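Side-chain contacts in NAD(+) phosphorylase MbcT (PDB 6FKG), which degrades NAD(+) by phosphorolysis, yielding ADP-ribose 1''-phosphate and nicotinamide, and kills the mycobacterial cell unless the antitoxin MbcA blocks its active site: residues A81-M84 and L85-A88; V131-A134 and A135-L138; T156-E159 and Q160-P164. All blocks are in the same frame, centred on the assembly; numbering follows the deposited sequence.

Contact 1 (A81-M84 and L85-A88); sequences AEKM and LEAA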
ATOM      1  N   ALA B  81      43.884  11.234   2.015  1.00 34.23           N
ATOM      2  CA  ALA B  81      43.895  12.559   2.639  1.00 37.53           C
ATOM      3  C   ALA B  81      44.574  13.564   1.703  1.00 34.23           C
ATOM      4  O   ALA B  81      44.070  14.670   1.515  1.00 35.71           O
ATOM      5  CB  ALA B  81      44.607  12.525   4.000  1.00 35.22           C
ATOM      6  N   GLU B  82      45.703  13.162   1.115  1.00 33.06           N
ATOM      7  CA  GLU B  82      46.461  14.019   0.205  1.00 36.18           C
ATOM      8  C   GLU B  82      45.634  14.555  -0.952  1.00 36.86           C
ATOM      9  O   GLU B  82      45.762  15.719  -1.322  1.00 40.59           O
ATOM     10  CB  GLU B  82      47.661  13.266  -0.370  1.00 47.20           C
ATOM     11  CG  GLU B  82      48.819  13.106   0.582  1.00 53.21           C
ATOM     12  CD  GLU B  82      48.671  11.911   1.503  1.00 53.08           C
ATOM     13  OE1 GLU B  82      47.616  11.228   1.471  1.00 38.23           O
ATOM     14  OE2 GLU B  82      49.640  11.644   2.247  1.00 58.78           O
ATOM     15  N   LYS B  83      44.799  13.705  -1.534  1.00 31.70           N
ATOM     16  CA  LYS B  83      43.955  14.117  -2.659  1.00 36.10           C
ATOM     17  C   LYS B  83      42.702  14.863  -2.201  1.00 34.34           C
ATOM     18  O   LYS B  83      42.286  15.841  -2.823  1.00 35.94           O
ATOM     19  CB  LYS B  83      43.547  12.902  -3.491  1.00 39.62           C
ATOM     20  CG  LYS B  83      44.678  12.271  -4.303  1.00 40.09           C
ATOM     21  CD  LYS B  83      45.142  13.194  -5.426  1.00 42.53           C
ATOM     22  CE  LYS B  83      46.181  12.532  -6.312  1.00 56.88           C
ATOM     23  NZ  LYS B  83      46.776  13.503  -7.277  1.00 68.01           N
ATOM     24  N   MET B  84      42.090  14.395  -1.119  1.00 35.87           N
ATOM     25  CA  MET B  84      40.862  15.018  -0.608  1.00 31.97           C
ATOM     26  C   MET B  84      41.099  16.470  -0.231  1.00 36.97           C
ATOM     27  O   MET B  84      40.243  17.346  -0.469  1.00 34.68           O
ATOM     28  CB  MET B  84      40.327  14.245   0.602  1.00 29.52           C
ATOM     29  CG  MET B  84      39.012  14.777   1.170  1.00 31.29           C
ATOM     30  SD  MET B  84      38.400  13.694   2.485  1.00 36.00           S
ATOM     31  CE  MET B  84      39.137  14.450   3.913  1.00 39.95           C
ATOM     32  N   LEU B  85      42.270  16.727   0.347  1.00 28.91           N
ATOM     33  CA  LEU B  85      42.604  18.063   0.838  1.00 29.83           C
ATOM     34  C   LEU B  85      43.008  19.029  -0.276  1.00 30.88           C
ATOM     35  O   LEU B  85      43.420  20.156  -0.010  1.00 34.69           O
ATOM     36  CB  LEU B  85      43.708  17.973   1.874  1.00 29.30           C
ATOM     37  CG  LEU B  85      43.267  17.307   3.181  1.00 29.70           C
ATOM     38  CD1 LEU B  85      44.466  17.116   4.089  1.00 29.84           C
ATOM     39  CD2 LEU B  85      42.169  18.148   3.886  1.00 29.28           C
ATOM     40  N   GLU B  86      42.895  18.582  -1.519  1.00 30.94           N
ATOM     41  CA  GLU B  86      42.964  19.499  -2.644  1.00 35.56           C
ATOM     42  C   GLU B  86      41.695  20.351  -2.711  1.00 35.27           C
ATOM     43  O   GLU B  86      41.721  21.462  -3.236  1.00 35.40           O
ATOM     44  CB  GLU B  86      43.162  18.737  -3.947  1.00 34.76           C
ATOM     45  CG  GLU B  86      44.535  18.038  -3.996  1.00 33.69           C
ATOM     46  CD  GLU B  86      44.769  17.358  -5.318  1.00 45.68           C
ATOM     47  OE1 GLU B  86      43.883  17.457  -6.200  1.00 43.85           O
ATOM     48  OE2 GLU B  86      45.833  16.732  -5.469  1.00 45.05           O
ATOM     49  N   ALA B  87      40.590  19.817  -2.197  1.00 33.88           N
ATOM     50  CA  ALA B  87      39.403  20.647  -1.953  1.00 34.67           C
ATOM     51  C   ALA B  87      39.706  21.454  -0.690  1.00 34.37           C
ATOM     52  O   ALA B  87      40.564  21.063   0.101  1.00 35.45           O
ATOM     53  CB  ALA B  87      38.139  19.791  -1.796  1.00 32.97           C
ATOM     54  N   ALA B  88      39.039  22.592  -0.514  1.00 34.12           N
ATOM     55  CA  ALA B  88      39.421  23.541   0.531  1.00 31.26           C
ATOM     56  C   ALA B  88      38.909  23.144   1.914  1.00 35.91           C
ATOM     57  O   ALA B  88      37.709  23.237   2.194  1.00 29.01           O
ATOM     58  CB  ALA B  88      38.920  24.929   0.172  1.00 33.66           C
TER
HETATM   59  O   HOH W   1      47.349  16.357  -3.311  1.00 41.12           O
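Ala-81 O accepts the N-H of Leu-85 at 3.0 Å, the i to i+4 bond of the final turn of helix 81-84. The backbone bonds that follow span three residues: Glu-86 N reaches Lys-83 O at 3.1 Å, and Ala-87 N reaches Met-84 O at 3.0 Å.

The charged pair is looser. Lys-83 and Glu-86 run alongside each other in the same direction, the lysine bent at chi2 (-68°) and the glutamate extended beyond CG. Lys-83 CD lies 3.6 Å from Glu-86 OE2, and the salt bridge from Lys-83 NZ to that same oxygen is long at 3.8 Å. A water also donates to Glu-86 OE2 (2.7 Å) and to Glu-82 O, so one water, giving both its hydrogens, bridges the carboxylate and a carbonyl of the last helical turn.

Leu-85 CG lies against a carbonyl, 3.2 Å from Ala-81 O; the apolar packing is made outward, on Pro-177 and Tyr-180 of helix 177-185. Met-84, with CG anti to the backbone N (chi1 -177°), carries its chain away from the turn onto Val-70 and Ala-74 of helix 63-76 and Leu-69 of the MbcA chain.

The whole is a helix C-terminus unwinding through a type I beta turn, Met-84 to Ala-87, which delivers the chain to strand 89-103 of the RES domain.

Contact 2 (V131-A134 and A135-L138); sequences VGHA and AWFL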
ATOM      1  N   VAL B 131      24.523   4.777  22.426  1.00 29.62           N
ATOM      2  CA  VAL B 131      25.213   5.297  23.600  1.00 31.65           C
ATOM      3  C   VAL B 131      25.279   6.833  23.565  1.00 33.27           C
ATOM      4  O   VAL B 131      24.996   7.496  24.576  1.00 32.82           O
ATOM      5  CB  VAL B 131      26.638   4.685  23.726  1.00 32.74           C
ATOM      6  CG1 VAL B 131      27.435   5.387  24.806  1.00 37.83           C
ATOM      7  CG2 VAL B 131      26.543   3.188  24.027  1.00 31.90           C
ATOM      8  N   GLY B 132      25.636   7.405  22.417  1.00 28.82           N
ATOM      9  CA  GLY B 132      25.651   8.861  22.279  1.00 29.94           C
ATOM     10  C   GLY B 132      24.259   9.443  22.471  1.00 31.99           C
ATOM     11  O   GLY B 132      24.086  10.479  23.116  1.00 30.55           O
ATOM     12  N   HIS B 133      23.252   8.772  21.921  1.00 30.35           N
ATOM     13  CA  HIS B 133      21.870   9.204  22.097  1.00 29.86           C
ATOM     14  C   HIS B 133      21.516   9.282  23.581  1.00 35.71           C
ATOM     15  O   HIS B 133      20.952  10.268  24.048  1.00 31.16           O
ATOM     16  CB  HIS B 133      20.928   8.248  21.384  1.00 32.00           C
ATOM     17  CG  HIS B 133      19.490   8.667  21.410  1.00 35.33           C
ATOM     18  ND1 HIS B 133      18.466   7.813  21.059  1.00 46.58           N
ATOM     19  CD2 HIS B 133      18.904   9.851  21.709  1.00 36.48           C
ATOM     20  CE1 HIS B 133      17.309   8.447  21.158  1.00 46.25           C
ATOM     21  NE2 HIS B 133      17.549   9.684  21.559  1.00 36.86           N
ATOM     22  N   ALA B 134      21.851   8.237  24.323  1.00 31.03           N
ATOM     23  CA  ALA B 134      21.510   8.187  25.746  1.00 33.78           C
ATOM     24  C   ALA B 134      22.249   9.264  26.545  1.00 34.24           C
ATOM     25  O   ALA B 134      21.672   9.871  27.445  1.00 33.57           O
ATOM     26  CB  ALA B 134      21.813   6.804  26.314  1.00 34.62           C
ATOM     27  N   ALA B 135      23.519   9.500  26.228  1.00 30.57           N
ATOM     28  CA  ALA B 135      24.295  10.508  26.954  1.00 30.37           C
ATOM     29  C   ALA B 135      23.661  11.878  26.752  1.00 34.14           C
ATOM     30  O   ALA B 135      23.520  12.658  27.703  1.00 33.28           O
ATOM     31  CB  ALA B 135      25.760  10.522  26.497  1.00 30.95           C
ATOM     32  N   TRP B 136      23.277  12.163  25.510  1.00 32.70           N
ATOM     33  CA  TRP B 136      22.611  13.425  25.189  1.00 30.52           C
ATOM     34  C   TRP B 136      21.267  13.526  25.889  1.00 33.63           C
ATOM     35  O   TRP B 136      20.888  14.583  26.411  1.00 30.50           O
ATOM     36  CB  TRP B 136      22.415  13.557  23.683  1.00 30.27           C
ATOM     37  CG  TRP B 136      21.415  14.635  23.308  1.00 31.25           C
ATOM     38  CD1 TRP B 136      21.654  15.982  23.215  1.00 30.03           C
ATOM     39  CD2 TRP B 136      20.031  14.447  22.984  1.00 32.13           C
ATOM     40  NE1 TRP B 136      20.492  16.646  22.849  1.00 33.95           N
ATOM     41  CE2 TRP B 136      19.489  15.722  22.694  1.00 34.06           C
ATOM     42  CE3 TRP B 136      19.198  13.319  22.890  1.00 29.90           C
ATOM     43  CZ2 TRP B 136      18.153  15.899  22.321  1.00 34.14           C
ATOM     44  CZ3 TRP B 136      17.865  13.499  22.524  1.00 34.36           C
ATOM     45  CH2 TRP B 136      17.360  14.779  22.239  1.00 33.24           C
ATOM     46  N   PHE B 137      20.547  12.413  25.896  1.00 33.36           N
ATOM     47  CA  PHE B 137      19.247  12.349  26.542  1.00 32.25           C
ATOM     48  C   PHE B 137      19.355  12.681  28.033  1.00 30.88           C
ATOM     49  O   PHE B 137      18.470  13.330  28.588  1.00 36.93           O
ATOM     50  CB  PHE B 137      18.631  10.965  26.339  1.00 31.81           C
ATOM     51  CG  PHE B 137      17.283  10.811  26.969  1.00 41.90           C
ATOM     52  CD1 PHE B 137      16.161  11.337  26.357  1.00 38.53           C
ATOM     53  CD2 PHE B 137      17.141  10.151  28.179  1.00 49.95           C
ATOM     54  CE1 PHE B 137      14.913  11.207  26.936  1.00 47.21           C
ATOM     55  CE2 PHE B 137      15.901  10.022  28.765  1.00 49.15           C
ATOM     56  CZ  PHE B 137      14.783  10.550  28.141  1.00 45.14           C
ATOM     57  N   LEU B 138      20.453  12.261  28.661  1.00 32.80           N
ATOM     58  CA  LEU B 138      20.710  12.506  30.084  1.00 36.83           C
ATOM     59  C   LEU B 138      21.332  13.878  30.359  1.00 41.23           C
ATOM     60  O   LEU B 138      21.760  14.156  31.477  1.00 36.32           O
ATOM     61  CB  LEU B 138      21.629  11.417  30.656  1.00 35.01           C
ATOM     62  CG  LEU B 138      20.993  10.029  30.678  1.00 37.33           C
ATOM     63  CD1 LEU B 138      22.039   8.951  30.977  1.00 39.41           C
ATOM     64  CD2 LEU B 138      19.859   9.998  31.699  1.00 41.51           C
TER
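Four successive i to i+4 hydrogen bonds, running from Ala-135 N to Val-131 O through Leu-138 N to Ala-134 O, carry a regular alpha-helix to its C-terminal end, the bond from Trp-136 N to Gly-132 O being the straightest (167° at the hydrogen). This is the last part of helix 126-137, and Leu-138 is the first residue to leave helical geometry.

On one flank of the helix, His-133 and Trp-136 form an i, i+3 aromatic pair that is not a stack. The two rings meet rim to rim, neither lying over the other's face, with the imidazole and the six-membered ring inclined at 25° and their centroids 5.9 Å apart. His-133 CD2 approaches Trp-136 CE3 at 3.7 Å, while His-133 NE2 lies 3.9 Å from Trp-136 CZ3. In both residues CG is anti to the backbone N (chi1 -175° for the histidine), which sends the rings out beside each other from neighbouring turns.

The pair faces the antitoxin. His-133 NE2 is hydrogen-bonded to Tyr-60 OH of the MbcA chain, whose ring also meets that of Trp-136; within MbcT the indole stacks with Phe-54. These contacts belong to the interface with MbcA, which acts by blocking access to the active site.

Elsewhere the side chains lean on helix carbonyls. Phe-137 CB rests 3.3 Å from His-133 O, but its ring continues outward to Leu-5 and to Leu-8 of MbcA. Leu-138 packs on Val-10 and Ile-13 of helix 7-16. Its CG turns back beside its own backbone N, and this brings Leu-138 CG to 3.3 Å from Ala-134 O, the same oxygen that accepts its N-H.

Contact 3 (T156-E159 and Q160-P164); sequences TAYE and QRTRP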
ATOM      1  N   THR B 156      27.638  17.354  22.146  1.00 29.62           N
ATOM      2  CA  THR B 156      26.257  17.176  21.701  1.00 35.71           C
ATOM      3  C   THR B 156      25.397  18.358  22.117  1.00 35.09           C
ATOM      4  O   THR B 156      25.385  18.735  23.291  1.00 38.21           O
ATOM      5  CB  THR B 156      25.655  15.854  22.251  1.00 39.01           C
ATOM      6  OG1 THR B 156      25.827  15.795  23.670  1.00 43.73           O
ATOM      7  CG2 THR B 156      26.365  14.642  21.649  1.00 37.92           C
ATOM      8  N   ALA B 157      24.700  18.944  21.136  1.00 33.15           N
ATOM      9  CA  ALA B 157      23.830  20.103  21.359  1.00 37.10           C
ATOM     10  C   ALA B 157      24.573  21.202  22.126  1.00 40.13           C
ATOM     11  O   ALA B 157      24.086  21.732  23.128  1.00 40.94           O
ATOM     12  CB  ALA B 157      22.576  19.685  22.097  1.00 36.79           C
ATOM     13  N   TYR B 158      25.768  21.505  21.628  1.00 37.86           N
ATOM     14  CA  TYR B 158      26.677  22.500  22.171  1.00 40.13           C
ATOM     15  C   TYR B 158      25.982  23.797  22.566  1.00 45.84           C
ATOM     16  O   TYR B 158      26.141  24.291  23.688  1.00 38.64           O
ATOM     17  CB  TYR B 158      27.772  22.771  21.129  1.00 49.97           C
ATOM     18  CG  TYR B 158      28.473  24.090  21.252  1.00 52.62           C
ATOM     19  CD1 TYR B 158      28.454  25.005  20.202  1.00 52.36           C
ATOM     20  CD2 TYR B 158      29.168  24.425  22.413  1.00 59.66           C
ATOM     21  CE1 TYR B 158      29.100  26.230  20.313  1.00 65.69           C
ATOM     22  CE2 TYR B 158      29.817  25.640  22.532  1.00 63.60           C
ATOM     23  CZ  TYR B 158      29.784  26.539  21.483  1.00 73.12           C
ATOM     24  OH  TYR B 158      30.438  27.749  21.610  1.00 79.12           O
ATOM     25  N   GLU B 159      25.201  24.328  21.634  1.00 47.71           N
ATOM     26  CA  GLU B 159      24.575  25.640  21.777  1.00 53.12           C
ATOM     27  C   GLU B 159      23.672  25.743  23.010  1.00 48.30           C
ATOM     28  O   GLU B 159      23.714  26.741  23.731  1.00 49.92           O
ATOM     29  CB  GLU B 159      23.784  25.973  20.503  1.00 61.16           C
ATOM     30  CG  GLU B 159      24.633  26.054  19.214  1.00 64.37           C
ATOM     31  CD  GLU B 159      24.921  24.690  18.553  1.00 69.53           C
ATOM     32  OE1 GLU B 159      24.697  23.630  19.177  1.00 56.81           O
ATOM     33  OE2 GLU B 159      25.372  24.686  17.386  1.00 78.55           O
ATOM     34  N   GLN B 160      22.876  24.703  23.254  1.00 52.65           N
ATOM     35  CA  GLN B 160      21.915  24.686  24.359  1.00 61.93           C
ATOM     36  C   GLN B 160      22.524  24.242  25.677  1.00 64.34           C
ATOM     37  O   GLN B 160      22.026  24.590  26.746  1.00 60.63           O
ATOM     38  CB  GLN B 160      20.734  23.757  24.046  1.00 56.97           C
ATOM     39  CG  GLN B 160      19.688  24.349  23.136  1.00 65.90           C
ATOM     40  CD  GLN B 160      20.171  24.427  21.715  1.00 67.82           C
ATOM     41  OE1 GLN B 160      20.762  23.478  21.196  1.00 67.18           O
ATOM     42  NE2 GLN B 160      19.938  25.566  21.075  1.00 68.90           N
ATOM     43  N   ARG B 161      23.596  23.462  25.600  1.00 55.59           N
ATOM     44  CA  ARG B 161      24.058  22.732  26.772  1.00 56.45           C
ATOM     45  C   ARG B 161      25.357  23.222  27.384  1.00 60.52           C
ATOM     46  O   ARG B 161      25.774  22.708  28.419  1.00 66.37           O
ATOM     47  CB  ARG B 161      24.204  21.267  26.417  1.00 55.19           C
ATOM     48  CG  ARG B 161      22.969  20.733  25.792  1.00 54.47           C
ATOM     49  CD  ARG B 161      22.649  19.401  26.352  1.00 54.54           C
ATOM     50  NE  ARG B 161      21.232  19.098  26.231  1.00 56.90           N
ATOM     51  CZ  ARG B 161      20.772  17.859  26.186  1.00 45.38           C
ATOM     52  NH1 ARG B 161      21.643  16.869  26.244  1.00 45.71           N
ATOM     53  NH2 ARG B 161      19.470  17.616  26.077  1.00 47.44           N
ATOM     54  N   THR B 162      25.994  24.204  26.759  1.00 60.58           N
ATOM     55  CA  THR B 162      27.263  24.687  27.273  1.00 64.21           C
ATOM     56  C   THR B 162      27.183  26.126  27.772  1.00 69.64           C
ATOM     57  O   THR B 162      26.490  26.975  27.212  1.00 67.86           O
ATOM     58  CB  THR B 162      28.388  24.575  26.218  1.00 67.49           C
ATOM     59  OG1 THR B 162      28.147  25.504  25.154  1.00 77.75           O
ATOM     60  CG2 THR B 162      28.485  23.143  25.665  1.00 57.61           C
ATOM     61  N   ARG B 163      27.889  26.370  28.864  1.00 69.59           N
ATOM     62  CA  ARG B 163      28.058  27.703  29.393  1.00 61.09           C
ATOM     63  C   ARG B 163      29.060  28.450  28.524  1.00 60.28           C
ATOM     64  O   ARG B 163      29.888  27.820  27.858  1.00 61.03           O
ATOM     65  CB  ARG B 163      28.510  27.625  30.851  1.00 64.81           C
ATOM     66  CG  ARG B 163      27.666  26.656  31.662  1.00 65.27           C
ATOM     67  CD  ARG B 163      28.173  26.496  33.089  1.00 70.48           C
ATOM     68  NE  ARG B 163      29.460  25.805  33.140  1.00 78.77           N
ATOM     69  CZ  ARG B 163      29.609  24.486  33.046  1.00 81.45           C
ATOM     70  NH1 ARG B 163      28.549  23.705  32.887  1.00 80.32           N
ATOM     71  NH2 ARG B 163      30.822  23.947  33.105  1.00 82.40           N
ATOM     72  N   PRO B 164      28.963  29.792  28.493  1.00 66.16           N
ATOM     73  CA  PRO B 164      29.866  30.642  27.707  1.00 65.63           C
ATOM     74  C   PRO B 164      31.335  30.251  27.836  1.00 69.02           C
ATOM     75  O   PRO B 164      31.856  30.135  28.950  1.00 68.83           O
ATOM     76  CB  PRO B 164      29.634  32.047  28.292  1.00 65.85           C
ATOM     77  CG  PRO B 164      28.584  31.891  29.370  1.00 60.34           C
ATOM     78  CD  PRO B 164      27.902  30.591  29.128  1.00 62.24           C
TER
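Arg-161 folds its aliphatic chain back across Ala-157, the residue in the N-cap position of the single-turn helix 158-161. Arg-161 CB lies 3.3 Å from Ala-157 O. The next atom, Arg-161 CG, comes to 3.1 Å of that oxygen and also touches the methyl of Ala-157. A bend at chi2 (-137°) then sends Arg-161 CD past Thr-156 O at 4.2 Å. Beyond it the guanidinium, with the Ala-157 methyl still obliquely beside it, extends toward helix 126-137: NH1 is probably hydrogen-bonded to Trp-136 O, though the modelled separation is unusually short, and the charged group makes a cation-pi contact with the Trp-136 ring.

The backbone of so short a helix is held less regularly. Ala-157 O receives weak bonds from Gln-160 N and Arg-161 N, whereas Tyr-158 O is the busier acceptor. Thr-162 OG1 donates to it at 2.8 Å and Arg-161 N at 3.3 Å, the two arriving from opposite faces of the carbonyl plane. Thr-162 N adds a weak bond. With OG1 between its backbone N and carbonyl carbon (chi1 69°), Thr-162 turns its hydroxyl back to the carbonyl four residues earlier, closing the C-terminal end of this single turn as the chain leaves helical geometry. Thr-162 OG1 also lies 3.1 Å from Tyr-158 CE2, the two side chains crossing at about a right angle.

Gln-160 curls toward Glu-159, its NE2 3.9 Å from Glu-159 CB, and that amide nitrogen is hydrogen-bonded to Glu-67 OE2 of the MbcA chain.

The turn follows directly on strand 150-156 and leads toward strand 167-174. Thr-156 packs on Trp-136 of helix 126-137, while Gln-141, just before strand 142-147, bonds to Arg-161 O.

Contacts 2 and 3 form one continuous patch: their centres are 14 Å apart, and Trp-136 NE1 of contact 2 packs 3.8 Å from Ala-157 CB of contact 3. The end of helix 126-137 and the short helix 158-161 are thereby joined, although strands 142-147 and 150-156 separate them in sequence. Contact 1 stands apart, its centre about 33 Å from that of contact 2, on the opposite side of the chain's centre, and about 31 Å from that of contact 3. What all three share is MbcA: each has residues touching an antitoxin chain, so contacts with the inhibitor that blocks access to the active site occur at widely separated places on the toxin.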